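PDB 6FN6: fatty acid synthase 1, isoform A from Drosophila melanogaster, which probably makes long-chain saturated fatty acids from acetyl-CoA and malonyl-CoA with NADPH, this piece holding the dehydratase, enoylreductase and ketoreductase modifying region. Local coordinates for residues 158-162 with 180-184; 190-196 with 243-249; 562-568 with 911-917; 606-610 with 682-686. All coordinates share one frame; numbering follows the deposited sequence.

Interaction 1: 158-162 with 180-184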
loop_
_atom_site.group_PDB
_atom_site.type_symbol
_atom_site.label_atom_id
_atom_site.label_comp_id
_atom_site.label_asym_id
_atom_site.label_seq_id
_atom_site.Cartn_x
_atom_site.Cartn_y
_atom_site.Cartn_z
ATOM N N VAL A 158 13.537 13.150 -32.283
ATOM C CA VAL A 158 12.905 12.239 -31.326
ATOM C C VAL A 158 12.949 12.786 -29.902
ATOM O O VAL A 158 12.457 12.143 -28.972
ATOM C CB VAL A 158 13.558 10.843 -31.367
ATOM C CG1 VAL A 158 13.322 10.186 -32.720
ATOM C CG2 VAL A 158 15.053 10.930 -31.047
ATOM N N ALA A 159 13.517 13.976 -29.733
ATOM C CA ALA A 159 13.616 14.599 -28.416
ATOM C C ALA A 159 14.365 13.698 -27.432
ATOM O O ALA A 159 13.903 13.454 -26.318
ATOM C CB ALA A 159 12.231 14.929 -27.881
ATOM N N SER A 160 15.521 13.200 -27.860
ATOM C CA SER A 160 16.402 12.444 -26.983
ATOM C C SER A 160 17.464 13.379 -26.422
ATOM O O SER A 160 17.947 13.196 -25.305
ATOM C CB SER A 160 17.050 11.279 -27.732
ATOM O OG SER A 160 17.896 11.747 -28.766
ATOM N N THR A 161 17.823 14.383 -27.214
ATOM C CA THR A 161 18.741 15.425 -26.778
ATOM C C THR A 161 18.233 16.779 -27.264
ATOM O O THR A 161 17.434 16.850 -28.198
ATOM C CB THR A 161 20.173 15.182 -27.293
ATOM O OG1 THR A 161 21.057 16.160 -26.733
ATOM C CG2 THR A 161 20.224 15.261 -28.811
ATOM N N GLY A 162 18.679 17.848 -26.615
ATOM C CA GLY A 162 18.269 19.188 -26.989
ATOM C C GLY A 162 18.935 20.243 -26.131
ATOM O O GLY A 162 19.905 19.956 -25.425
ATOM N N PHE A 180 10.053 19.182 -22.711
ATOM C CA PHE A 180 10.946 18.380 -23.532
ATOM C C PHE A 180 10.597 16.898 -23.469
ATOM O O PHE A 180 10.675 16.189 -24.473
ATOM C CB PHE A 180 12.397 18.592 -23.100
ATOM C CG PHE A 180 13.384 17.871 -23.960
ATOM C CD1 PHE A 180 13.796 18.412 -25.166
ATOM C CD2 PHE A 180 13.894 16.648 -23.569
ATOM C CE1 PHE A 180 14.700 17.746 -25.964
ATOM C CE2 PHE A 180 14.799 15.978 -24.359
ATOM C CZ PHE A 180 15.204 16.526 -25.559
ATOM N N SER A 181 10.224 16.434 -22.283
ATOM C CA SER A 181 9.846 15.039 -22.086
ATOM C C SER A 181 8.535 14.721 -22.799
ATOM O O SER A 181 8.321 13.601 -23.258
ATOM C CB SER A 181 9.719 14.732 -20.596
ATOM O OG SER A 181 9.436 13.363 -20.374
ATOM N N ILE A 182 7.665 15.718 -22.894
ATOM C CA ILE A 182 6.363 15.534 -23.515
ATOM C C ILE A 182 6.517 15.429 -25.030
ATOM O O ILE A 182 5.703 14.789 -25.697
ATOM C CB ILE A 182 5.404 16.679 -23.117
ATOM C CG1 ILE A 182 5.021 16.554 -21.641
ATOM C CG2 ILE A 182 4.146 16.669 -23.983
ATOM C CD1 ILE A 182 4.385 17.804 -21.052
ATOM N N LEU A 183 7.568 16.044 -25.568
ATOM C CA LEU A 183 7.833 15.998 -27.005
ATOM C C LEU A 183 8.003 14.569 -27.495
ATOM O O LEU A 183 7.482 14.195 -28.544
ATOM C CB LEU A 183 9.091 16.793 -27.354
ATOM C CG LEU A 183 8.982 18.264 -27.748
ATOM C CD1 LEU A 183 10.350 18.761 -28.182
ATOM C CD2 LEU A 183 7.957 18.494 -28.849
ATOM N N SER A 184 8.745 13.776 -26.732
ATOM C CA SER A 184 9.071 12.410 -27.125
ATOM C C SER A 184 7.835 11.508 -27.164
ATOM O O SER A 184 7.838 10.473 -27.829
ATOM C CB SER A 184 10.117 11.830 -26.167
ATOM O OG SER A 184 9.674 11.907 -24.825
#

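Interaction 2: 190-196 with 243-249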
loop_
_atom_site.group_PDB
_atom_site.type_symbol
_atom_site.label_atom_id
_atom_site.label_comp_id
_atom_site.label_asym_id
_atom_site.label_seq_id
_atom_site.Cartn_x
_atom_site.Cartn_y
_atom_site.Cartn_z
ATOM N N LEU A 190 -2.926 16.464 -25.170
ATOM C CA LEU A 190 -2.527 17.282 -24.031
ATOM C C LEU A 190 -2.224 16.411 -22.812
ATOM O O LEU A 190 -3.094 15.695 -22.316
ATOM C CB LEU A 190 -3.614 18.307 -23.698
ATOM C CG LEU A 190 -3.296 19.295 -22.573
ATOM C CD1 LEU A 190 -2.094 20.155 -22.924
ATOM C CD2 LEU A 190 -4.504 20.168 -22.270
ATOM N N TYR A 191 -0.979 16.479 -22.347
ATOM C CA TYR A 191 -0.545 15.777 -21.143
ATOM C C TYR A 191 -0.160 16.769 -20.054
ATOM O O TYR A 191 0.498 17.774 -20.329
ATOM C CB TYR A 191 0.658 14.880 -21.437
ATOM C CG TYR A 191 0.342 13.563 -22.105
ATOM C CD1 TYR A 191 -0.120 12.482 -21.366
ATOM C CD2 TYR A 191 0.525 13.393 -23.471
ATOM C CE1 TYR A 191 -0.399 11.271 -21.969
ATOM C CE2 TYR A 191 0.248 12.186 -24.084
ATOM C CZ TYR A 191 -0.213 11.127 -23.327
ATOM O OH TYR A 191 -0.492 9.922 -23.932
ATOM N N LEU A 192 -0.560 16.478 -18.821
ATOM C CA LEU A 192 -0.159 17.281 -17.669
ATOM C C LEU A 192 0.527 16.395 -16.631
ATOM O O LEU A 192 0.124 15.248 -16.431
ATOM C CB LEU A 192 -1.366 17.989 -17.052
ATOM C CG LEU A 192 -2.003 19.111 -17.873
ATOM C CD1 LEU A 192 -3.294 19.570 -17.229
ATOM C CD2 LEU A 192 -1.042 20.283 -18.008
ATOM N N PRO A 193 1.584 16.912 -15.979
ATOM C CA PRO A 193 2.305 16.100 -14.989
ATOM C C PRO A 193 1.411 15.562 -13.879
ATOM O O PRO A 193 0.555 16.289 -13.381
ATOM C CB PRO A 193 3.332 17.079 -14.414
ATOM C CG PRO A 193 3.531 18.092 -15.474
ATOM C CD PRO A 193 2.197 18.244 -16.143
ATOM N N THR A 194 1.624 14.307 -13.494
ATOM C CA THR A 194 0.882 13.694 -12.394
ATOM C C THR A 194 1.811 13.396 -11.229
ATOM O O THR A 194 1.513 13.725 -10.080
ATOM C CB THR A 194 0.193 12.390 -12.833
ATOM O OG1 THR A 194 -0.747 12.670 -13.874
ATOM C CG2 THR A 194 -0.531 11.726 -11.663
ATOM N N ARG A 195 2.944 12.776 -11.537
ATOM C CA ARG A 195 3.896 12.379 -10.511
ATOM C C ARG A 195 5.330 12.579 -10.969
ATOM O O ARG A 195 5.619 12.586 -12.165
ATOM C CB ARG A 195 3.685 10.912 -10.128
ATOM C CG ARG A 195 2.648 10.692 -9.043
ATOM C CD ARG A 195 2.439 9.212 -8.765
ATOM N NE ARG A 195 1.533 8.593 -9.735
ATOM C CZ ARG A 195 1.836 7.558 -10.516
ATOM N NH1 ARG A 195 3.037 6.989 -10.471
ATOM N NH2 ARG A 195 0.925 7.084 -11.355
ATOM N N ILE A 196 6.218 12.756 -9.998
ATOM C CA ILE A 196 7.653 12.723 -10.236
ATOM C C ILE A 196 8.266 11.965 -9.065
ATOM O O ILE A 196 8.126 12.375 -7.912
ATOM C CB ILE A 196 8.264 14.128 -10.378
ATOM C CG1 ILE A 196 7.540 14.913 -11.472
ATOM C CG2 ILE A 196 9.750 14.017 -10.706
ATOM C CD1 ILE A 196 8.027 16.341 -11.648
ATOM N N GLY A 243 11.508 9.262 -13.116
ATOM C CA GLY A 243 10.177 8.698 -12.976
ATOM C C GLY A 243 9.026 9.665 -13.186
ATOM O O GLY A 243 8.097 9.716 -12.382
ATOM N N LEU A 244 9.078 10.431 -14.268
ATOM C CA LEU A 244 8.003 11.365 -14.587
ATOM C C LEU A 244 6.767 10.623 -15.097
ATOM O O LEU A 244 6.870 9.729 -15.935
ATOM C CB LEU A 244 8.474 12.393 -15.619
ATOM C CG LEU A 244 7.420 13.377 -16.131
ATOM C CD1 LEU A 244 6.801 14.168 -14.984
ATOM C CD2 LEU A 244 8.029 14.322 -17.153
ATOM N N LYS A 245 5.606 10.976 -14.552
ATOM C CA LYS A 245 4.332 10.422 -15.002
ATOM C C LYS A 245 3.379 11.545 -15.407
ATOM O O LYS A 245 3.103 12.449 -14.620
ATOM C CB LYS A 245 3.680 9.567 -13.911
ATOM C CG LYS A 245 4.491 8.362 -13.455
ATOM C CD LYS A 245 4.313 7.167 -14.380
ATOM C CE LYS A 245 4.810 5.884 -13.724
ATOM N NZ LYS A 245 6.265 5.934 -13.414
ATOM N N ALA A 246 2.889 11.491 -16.640
ATOM C CA ALA A 246 1.925 12.475 -17.120
ATOM C C ALA A 246 0.619 11.799 -17.513
ATOM O O ALA A 246 0.620 10.744 -18.148
ATOM C CB ALA A 246 2.495 13.254 -18.298
ATOM N N ASN A 247 -0.495 12.409 -17.123
ATOM C CA ASN A 247 -1.811 11.898 -17.483
ATOM C C ASN A 247 -2.493 12.808 -18.486
ATOM O O ASN A 247 -2.314 14.026 -18.469
ATOM C CB ASN A 247 -2.692 11.739 -16.245
ATOM C CG ASN A 247 -2.463 10.424 -15.541
ATOM O OD1 ASN A 247 -1.430 10.218 -14.903
ATOM N ND2 ASN A 247 -3.426 9.518 -15.659
ATOM N N LEU A 248 -3.280 12.195 -19.360
ATOM C CA LEU A 248 -4.034 12.922 -20.366
ATOM C C LEU A 248 -5.069 13.807 -19.683
ATOM O O LEU A 248 -5.801 13.350 -18.805
ATOM C CB LEU A 248 -4.702 11.942 -21.326
ATOM C CG LEU A 248 -4.752 12.306 -22.808
ATOM C CD1 LEU A 248 -3.364 12.587 -23.344
ATOM C CD2 LEU A 248 -5.376 11.171 -23.585
ATOM N N ALA A 249 -5.134 15.070 -20.091
ATOM C CA ALA A 249 -6.034 16.032 -19.461
ATOM C C ALA A 249 -7.270 16.314 -20.310
ATOM O O ALA A 249 -7.278 16.073 -21.517
ATOM C CB ALA A 249 -5.293 17.330 -19.178
#

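Interaction 3: 562-568 with 911-917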
loop_
_atom_site.group_PDB
_atom_site.type_symbol
_atom_site.label_atom_id
_atom_site.label_comp_id
_atom_site.label_asym_id
_atom_site.label_seq_id
_atom_site.Cartn_x
_atom_site.Cartn_y
_atom_site.Cartn_z
ATOM N N GLN A 562 -25.709 17.225 -40.361
ATOM C CA GLN A 562 -25.765 15.894 -39.762
ATOM C C GLN A 562 -26.783 15.033 -40.506
ATOM O O GLN A 562 -27.686 14.453 -39.901
ATOM C CB GLN A 562 -26.117 15.964 -38.271
ATOM C CG GLN A 562 -25.033 16.559 -37.377
ATOM C CD GLN A 562 -23.805 15.667 -37.262
ATOM O OE1 GLN A 562 -23.231 15.245 -38.265
ATOM N NE2 GLN A 562 -23.402 15.372 -36.030
ATOM N N ALA A 563 -26.626 14.956 -41.823
ATOM C CA ALA A 563 -27.508 14.157 -42.664
ATOM C C ALA A 563 -27.108 12.688 -42.605
ATOM O O ALA A 563 -25.934 12.359 -42.433
ATOM C CB ALA A 563 -27.477 14.656 -44.094
ATOM N N THR A 564 -28.097 11.813 -42.751
ATOM C CA THR A 564 -27.897 10.376 -42.607
ATOM C C THR A 564 -28.294 9.626 -43.874
ATOM O O THR A 564 -29.439 9.694 -44.322
ATOM C CB THR A 564 -28.708 9.815 -41.419
ATOM O OG1 THR A 564 -30.102 10.080 -41.617
ATOM C CG2 THR A 564 -28.255 10.452 -40.113
ATOM N N LEU A 565 -27.324 8.924 -44.452
ATOM C CA LEU A 565 -27.551 8.102 -45.635
ATOM C C LEU A 565 -27.500 6.620 -45.275
ATOM O O LEU A 565 -26.788 6.223 -44.356
ATOM C CB LEU A 565 -26.499 8.407 -46.704
ATOM C CG LEU A 565 -26.510 9.804 -47.329
ATOM C CD1 LEU A 565 -25.473 9.884 -48.439
ATOM C CD2 LEU A 565 -27.890 10.198 -47.846
ATOM N N GLN A 566 -28.267 5.808 -45.995
ATOM C CA GLN A 566 -28.300 4.369 -45.746
ATOM C C GLN A 566 -27.043 3.702 -46.301
ATOM O O GLN A 566 -26.907 3.513 -47.507
ATOM C CB GLN A 566 -29.550 3.736 -46.365
ATOM C CG GLN A 566 -30.835 3.990 -45.587
ATOM C CD GLN A 566 -31.940 3.008 -45.944
ATOM O OE1 GLN A 566 -32.083 2.608 -47.101
ATOM N NE2 GLN A 566 -32.721 2.608 -44.946
ATOM N N VAL A 567 -26.123 3.361 -45.405
ATOM C CA VAL A 567 -24.866 2.727 -45.783
ATOM C C VAL A 567 -24.890 1.242 -45.430
ATOM O O VAL A 567 -25.733 0.794 -44.653
ATOM C CB VAL A 567 -23.675 3.432 -45.111
ATOM C CG1 VAL A 567 -23.668 4.913 -45.468
ATOM C CG2 VAL A 567 -23.724 3.248 -43.595
ATOM N N GLU A 568 -23.972 0.480 -46.015
ATOM C CA GLU A 568 -23.905 -0.955 -45.767
ATOM C C GLU A 568 -23.085 -1.282 -44.520
ATOM O O GLU A 568 -23.444 -2.174 -43.750
ATOM C CB GLU A 568 -23.312 -1.672 -46.979
ATOM C CG GLU A 568 -23.356 -3.190 -46.882
ATOM C CD GLU A 568 -22.798 -3.871 -48.116
ATOM O OE1 GLU A 568 -22.208 -3.173 -48.967
ATOM O OE2 GLU A 568 -22.949 -5.105 -48.232
ATOM N N ARG A 911 -28.283 -5.779 -45.294
ATOM C CA ARG A 911 -28.997 -4.700 -44.618
ATOM C C ARG A 911 -28.311 -3.365 -44.833
ATOM O O ARG A 911 -27.136 -3.295 -45.194
ATOM C CB ARG A 911 -29.128 -4.943 -43.110
ATOM C CG ARG A 911 -30.202 -5.932 -42.694
ATOM C CD ARG A 911 -30.574 -5.691 -41.232
ATOM N NE ARG A 911 -31.453 -6.718 -40.677
ATOM C CZ ARG A 911 -32.068 -6.617 -39.500
ATOM N NH1 ARG A 911 -31.907 -5.533 -38.749
ATOM N NH2 ARG A 911 -32.851 -7.597 -39.072
ATOM N N LEU A 912 -29.074 -2.305 -44.598
ATOM C CA LEU A 912 -28.559 -0.952 -44.646
ATOM C C LEU A 912 -28.863 -0.301 -43.309
ATOM O O LEU A 912 -29.900 -0.567 -42.699
ATOM C CB LEU A 912 -29.196 -0.163 -45.789
ATOM C CG LEU A 912 -28.883 -0.632 -47.212
ATOM C CD1 LEU A 912 -29.721 0.147 -48.207
ATOM C CD2 LEU A 912 -27.404 -0.490 -47.531
ATOM N N ILE A 913 -27.956 0.552 -42.854
ATOM C CA ILE A 913 -28.129 1.234 -41.583
ATOM C C ILE A 913 -27.879 2.714 -41.804
ATOM O O ILE A 913 -27.010 3.097 -42.586
ATOM C CB ILE A 913 -27.195 0.649 -40.502
ATOM C CG1 ILE A 913 -27.469 1.310 -39.146
ATOM C CG2 ILE A 913 -25.733 0.822 -40.905
ATOM C CD1 ILE A 913 -26.783 0.623 -37.969
ATOM N N ASN A 914 -28.657 3.546 -41.125
ATOM C CA ASN A 914 -28.511 4.984 -41.261
ATOM C C ASN A 914 -27.304 5.462 -40.467
ATOM O O ASN A 914 -27.280 5.390 -39.237
ATOM C CB ASN A 914 -29.781 5.695 -40.794
ATOM C CG ASN A 914 -30.978 5.370 -41.662
ATOM O OD1 ASN A 914 -31.204 6.007 -42.692
ATOM N ND2 ASN A 914 -31.752 4.370 -41.256
ATOM N N ALA A 915 -26.299 5.950 -41.188
ATOM C CA ALA A 915 -25.079 6.445 -40.572
ATOM C C ALA A 915 -24.631 7.718 -41.271
ATOM O O ALA A 915 -24.970 7.956 -42.431
ATOM C CB ALA A 915 -23.981 5.390 -40.635
ATOM N N ILE A 916 -23.879 8.543 -40.554
ATOM C CA ILE A 916 -23.328 9.753 -41.136
ATOM C C ILE A 916 -22.361 9.314 -42.228
ATOM O O ILE A 916 -21.415 8.574 -41.953
ATOM C CB ILE A 916 -22.647 10.630 -40.073
ATOM C CG1 ILE A 916 -23.678 11.089 -39.040
ATOM C CG2 ILE A 916 -21.975 11.836 -40.721
ATOM C CD1 ILE A 916 -23.081 11.744 -37.812
ATOM N N PRO A 917 -22.598 9.750 -43.479
ATOM C CA PRO A 917 -21.698 9.300 -44.543
ATOM C C PRO A 917 -20.281 9.822 -44.349
ATOM O O PRO A 917 -20.088 10.892 -43.773
ATOM C CB PRO A 917 -22.335 9.874 -45.814
ATOM C CG PRO A 917 -23.128 11.042 -45.351
ATOM C CD PRO A 917 -23.621 10.688 -43.979
#

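Interaction 4: 606-610 with 682-686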
loop_
_atom_site.group_PDB
_atom_site.type_symbol
_atom_site.label_atom_id
_atom_site.label_comp_id
_atom_site.label_asym_id
_atom_site.label_seq_id
_atom_site.Cartn_x
_atom_site.Cartn_y
_atom_site.Cartn_z
ATOM N N VAL A 606 -22.077 -8.777 -37.423
ATOM C CA VAL A 606 -22.474 -8.528 -36.045
ATOM C C VAL A 606 -23.990 -8.479 -35.932
ATOM O O VAL A 606 -24.660 -7.796 -36.709
ATOM C CB VAL A 606 -21.844 -7.227 -35.514
ATOM C CG1 VAL A 606 -22.264 -6.969 -34.069
ATOM C CG2 VAL A 606 -20.331 -7.287 -35.624
ATOM N N TYR A 607 -24.521 -9.211 -34.957
ATOM C CA TYR A 607 -25.948 -9.204 -34.669
ATOM C C TYR A 607 -26.201 -8.538 -33.322
ATOM O O TYR A 607 -27.078 -7.684 -33.191
ATOM C CB TYR A 607 -26.505 -10.625 -34.664
ATOM C CG TYR A 607 -26.804 -11.165 -36.042
ATOM C CD1 TYR A 607 -25.777 -11.426 -36.939
ATOM C CD2 TYR A 607 -28.109 -11.415 -36.449
ATOM C CE1 TYR A 607 -26.039 -11.921 -38.201
ATOM C CE2 TYR A 607 -28.381 -11.911 -37.710
ATOM C CZ TYR A 607 -27.342 -12.161 -38.582
ATOM O OH TYR A 607 -27.600 -12.655 -39.839
ATOM N N TYR A 608 -25.419 -8.939 -32.325
ATOM C CA TYR A 608 -25.557 -8.402 -30.978
ATOM C C TYR A 608 -24.209 -7.926 -30.453
ATOM O O TYR A 608 -23.234 -8.674 -30.457
ATOM C CB TYR A 608 -26.150 -9.462 -30.048
ATOM C CG TYR A 608 -27.611 -9.729 -30.324
ATOM C CD1 TYR A 608 -27.997 -10.663 -31.275
ATOM C CD2 TYR A 608 -28.604 -9.033 -29.649
ATOM C CE1 TYR A 608 -29.327 -10.904 -31.539
ATOM C CE2 TYR A 608 -29.939 -9.268 -29.906
ATOM C CZ TYR A 608 -30.295 -10.203 -30.852
ATOM O OH TYR A 608 -31.625 -10.439 -31.112
ATOM N N ALA A 609 -24.158 -6.668 -30.024
ATOM C CA ALA A 609 -22.942 -6.090 -29.467
ATOM C C ALA A 609 -23.236 -5.517 -28.085
ATOM O O ALA A 609 -23.938 -4.512 -27.967
ATOM C CB ALA A 609 -22.393 -5.008 -30.384
ATOM N N PRO A 610 -22.715 -6.162 -27.030
ATOM C CA PRO A 610 -22.903 -5.613 -25.683
ATOM C C PRO A 610 -22.027 -4.405 -25.376
ATOM O O PRO A 610 -20.933 -4.272 -25.927
ATOM C CB PRO A 610 -22.519 -6.783 -24.769
ATOM C CG PRO A 610 -22.612 -7.994 -25.616
ATOM C CD PRO A 610 -22.229 -7.551 -26.986
ATOM N N MET A 682 -28.688 -15.670 -29.946
ATOM C CA MET A 682 -27.545 -14.784 -30.125
ATOM C C MET A 682 -27.552 -13.730 -29.025
ATOM O O MET A 682 -26.504 -13.360 -28.500
ATOM C CB MET A 682 -27.578 -14.114 -31.499
ATOM C CG MET A 682 -27.104 -14.997 -32.636
ATOM S SD MET A 682 -27.133 -14.121 -34.211
ATOM C CE MET A 682 -26.409 -15.349 -35.290
ATOM N N GLU A 683 -28.747 -13.266 -28.677
ATOM C CA GLU A 683 -28.932 -12.318 -27.586
ATOM C C GLU A 683 -28.278 -12.846 -26.312
ATOM O O GLU A 683 -27.539 -12.132 -25.633
ATOM C CB GLU A 683 -30.426 -12.055 -27.366
ATOM C CG GLU A 683 -30.768 -11.275 -26.107
ATOM C CD GLU A 683 -32.261 -11.055 -25.955
ATOM O OE1 GLU A 683 -32.761 -11.083 -24.809
ATOM O OE2 GLU A 683 -32.939 -10.853 -26.985
ATOM N N GLU A 684 -28.563 -14.102 -25.989
ATOM C CA GLU A 684 -28.007 -14.738 -24.805
ATOM C C GLU A 684 -26.494 -14.908 -24.917
ATOM O O GLU A 684 -25.749 -14.538 -24.010
ATOM C CB GLU A 684 -28.664 -16.102 -24.589
ATOM C CG GLU A 684 -30.077 -16.035 -24.037
ATOM C CD GLU A 684 -30.756 -17.391 -24.020
ATOM O OE1 GLU A 684 -30.045 -18.416 -23.965
ATOM O OE2 GLU A 684 -32.002 -17.432 -24.067
ATOM N N ALA A 685 -26.049 -15.465 -26.039
ATOM C CA ALA A 685 -24.642 -15.795 -26.229
ATOM C C ALA A 685 -23.741 -14.567 -26.101
ATOM O O ALA A 685 -22.641 -14.650 -25.550
ATOM C CB ALA A 685 -24.441 -16.455 -27.584
ATOM N N SER A 686 -24.218 -13.430 -26.597
ATOM C CA SER A 686 -23.435 -12.198 -26.605
ATOM C C SER A 686 -22.954 -11.795 -25.212
ATOM O O SER A 686 -21.985 -11.047 -25.077
ATOM C CB SER A 686 -24.259 -11.057 -27.213
ATOM O OG SER A 686 -25.459 -10.846 -26.489
#

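Interaction 1: 158-162 with 180-184
Phe180 carries most of this contact, reaching from helix 170-183 of the predicted C-terminal hotdog fold to Ala159 and Thr161 in the turn that leads into strand 161-164. Its CB stays on the helix side, and with CG anti to the backbone N (chi1 -176°) the ring extends outward, so that its far half does the touching. CE2 lies 3.3 Å from Ala159 O, the ring's nearest approach to the turn. CZ, the tip, is near both Ala159 O, above the ring, and Thr161 O, 3.5 Å away at the edge. CE1 meets the same Thr161 O at 3.6 Å. Over one face, offset toward the rim, stands Ala159 CB, 4.1 Å from CZ. That methyl also meets Leu183 CB at 3.7 Å, so one methyl touches both Phe180 and Leu183, three residues apart in the chain. Ala159 has a left-handed backbone (phi 57°), which is consistent with its methyl pointing at the helix. Ser184 turns its OG back to Ser181 O in a 2.7 Å hydrogen bond, leaving its CB beside Val158 O. Val225 and Trp227 of strand 223-228 also touch the ring. The chemistry is apolar and weakly electrostatic: Thr161 O meets the ring edge, while Ala159 O and CB both come in above the ring, over its rim, so the helix is held against the turn by shape and burial, with no polar bond between the two segments.

Interaction 2: 190-196 with 243-249
Strands 191-196 and 244-248 run antiparallel, from Tyr191 opposite Leu248 to Arg195 opposite Lys245, with a classic beta bulge where the N-H groups of Thr194 and Arg195 both reach Lys245 O, at 2.6 and 3.1 Å respectively. The pairing continues beyond Leu248 through Ala249 N to Leu190 O. Beside the bulge, Thr194 OG1, anti to its own carbonyl carbon (chi1 -61°), donates to Asn247 OD1 at 2.7 Å, well off the line of the amide C=O and tilted from its plane. On the sheet face that bears Tyr191 and Leu248, Leu248 CD1 sits over the centre of the phenol ring, 3.5 Å from its centroid and 13° off the normal, a CH-pi contact. Ala246 CB meets Tyr191 CB nearer the backbone, and Lys185 adds a cation-pi partner. Replacing Tyr191 with an alanine would probably leave Leu248 CD1 without its ring and deprive the Lys185 ammonium of its aromatic mate. On the other face, Lys245 CG lies over one face of the Arg195 guanidinium, 3.6 Å from NH1, while Leu192 CD1 packs on Ala249 CB. Arg195 NH1 and Lys245 NZ come within 4.5 Å, so the lysine's aliphatic part covers the guanidinium probably at some electrostatic cost. Backbone bonds therefore fix the register in this predicted hotdog fold; side chains add an apolar face, the Thr194-Asn247 bond and a cationic pair.

Interaction 3: 562-568 with 911-917
Val567 and Ile913 form a hydrogen-bonded pair of a two-stranded antiparallel sheet, Ile913 N to Val567 O at 2.9 Å, nearly along the C=O axis. The return bond, Val567 N to Ile913 O, completes that pair, and Leu565 with Ala915 forms a second hydrogen-bonded pair. In the next layer, with Val567 CG1 anti to the carbonyl carbon (chi1 -57°), CG2 stands between the backbone N and that carbon and reaches the other strand on the same face, at Ala915 CB (3.7 Å) and Ile913 CG2 (4.1 Å). On the other face, Gln566 and Asn914 lie side by side, Gln566 CG 3.5 Å from Asn914 OD1, with their amide planes turned 42° apart. Further out, Trp585 of strand 583-587 touches Ile913 and Ala915, and backbone bonds from Ile916, just past strand 913-915, to Trp585 and Glu587 continue the contact to strand 583-587. The 342 residues between the segments include the zinc-binding dehydrogenase part, consistent with the animal synthase plan in which the enoylreductase is inserted in the ketoreductase part; the sheet then ties together the outgoing and returning chain. At one end, the Leu565 and Pro917 side chains cross at about a right angle, Leu565 CD1 4.0 Å from Pro917 CG.

Interaction 4: 606-610 with 682-686
Buried aromatic packing of a strand on a short helix joins Tyr607, Tyr608 and Pro610 to Met682, Glu683 and Ser686, within the enoylreductase part. The strand, 601-611, belongs to a curled mixed sheet consistent with the GroES-like portion of the medium-chain dehydrogenase/reductase fold. Tyr607 and Tyr608 both face Ala644 in a classic beta bulge, and both turn their side chains toward the helix. Met682 extends beyond CG to place its sulfur beside the first ring: SD is 3.5 Å from Tyr607 CG and oblique to the ring, a Met-aromatic contact. Its CE then stands over the ring centre, 4.3 Å from the centroid and 10° off the normal. At the far end of that ring, Tyr607 OH is tied to Glu900 by a hydrogen bond. The Tyr608 ring lies against the start of the helix, its CD1 3.5 Å from Met682 CB. Over one of its faces pass the backbone of Glu683 and that residue's CB, which makes a CH-pi contact 4.1 Å from the centroid. Glu683 continues beyond CB as an extended chain and hydrogen-bonds Thr868 through OE1. A serine in place of Tyr608 would probably open a gap beside the short helix, leaving Met682 CB and Glu683 CB without the aromatic surface they rest on. Val893 and Lys895 of strand 891-895 also touch this ring. Ser686 OG donates to Glu683 O at 2.6 Å from above the carbonyl plane, while Ser686 CB lies 3.8 Å from both Tyr608 CB and Pro610 CG.

How the interactions relate
Interactions 1 and 2 form one unit of the dehydratase: their centres are 15 Å apart, and helix 170-183 packs on the strand pair through Ser181 OG and Leu244 CD2 at 3.6 Å. Interaction 2 lies nearer the predicted catalytic residues than interaction 1. The side chain of Phe180 is about 10 Å from that of Asp175, while those of Leu192 and Pro193 are about 6 Å from His24 and Asp175, respectively. Interactions 3 and 4 lie away from these sites, with centres 22 Å apart and nearest atoms about 6 Å apart; along the chain, interaction 4 falls between the strands paired in interaction 3. Interactions 2 and 3 are about 40 Å apart by centres.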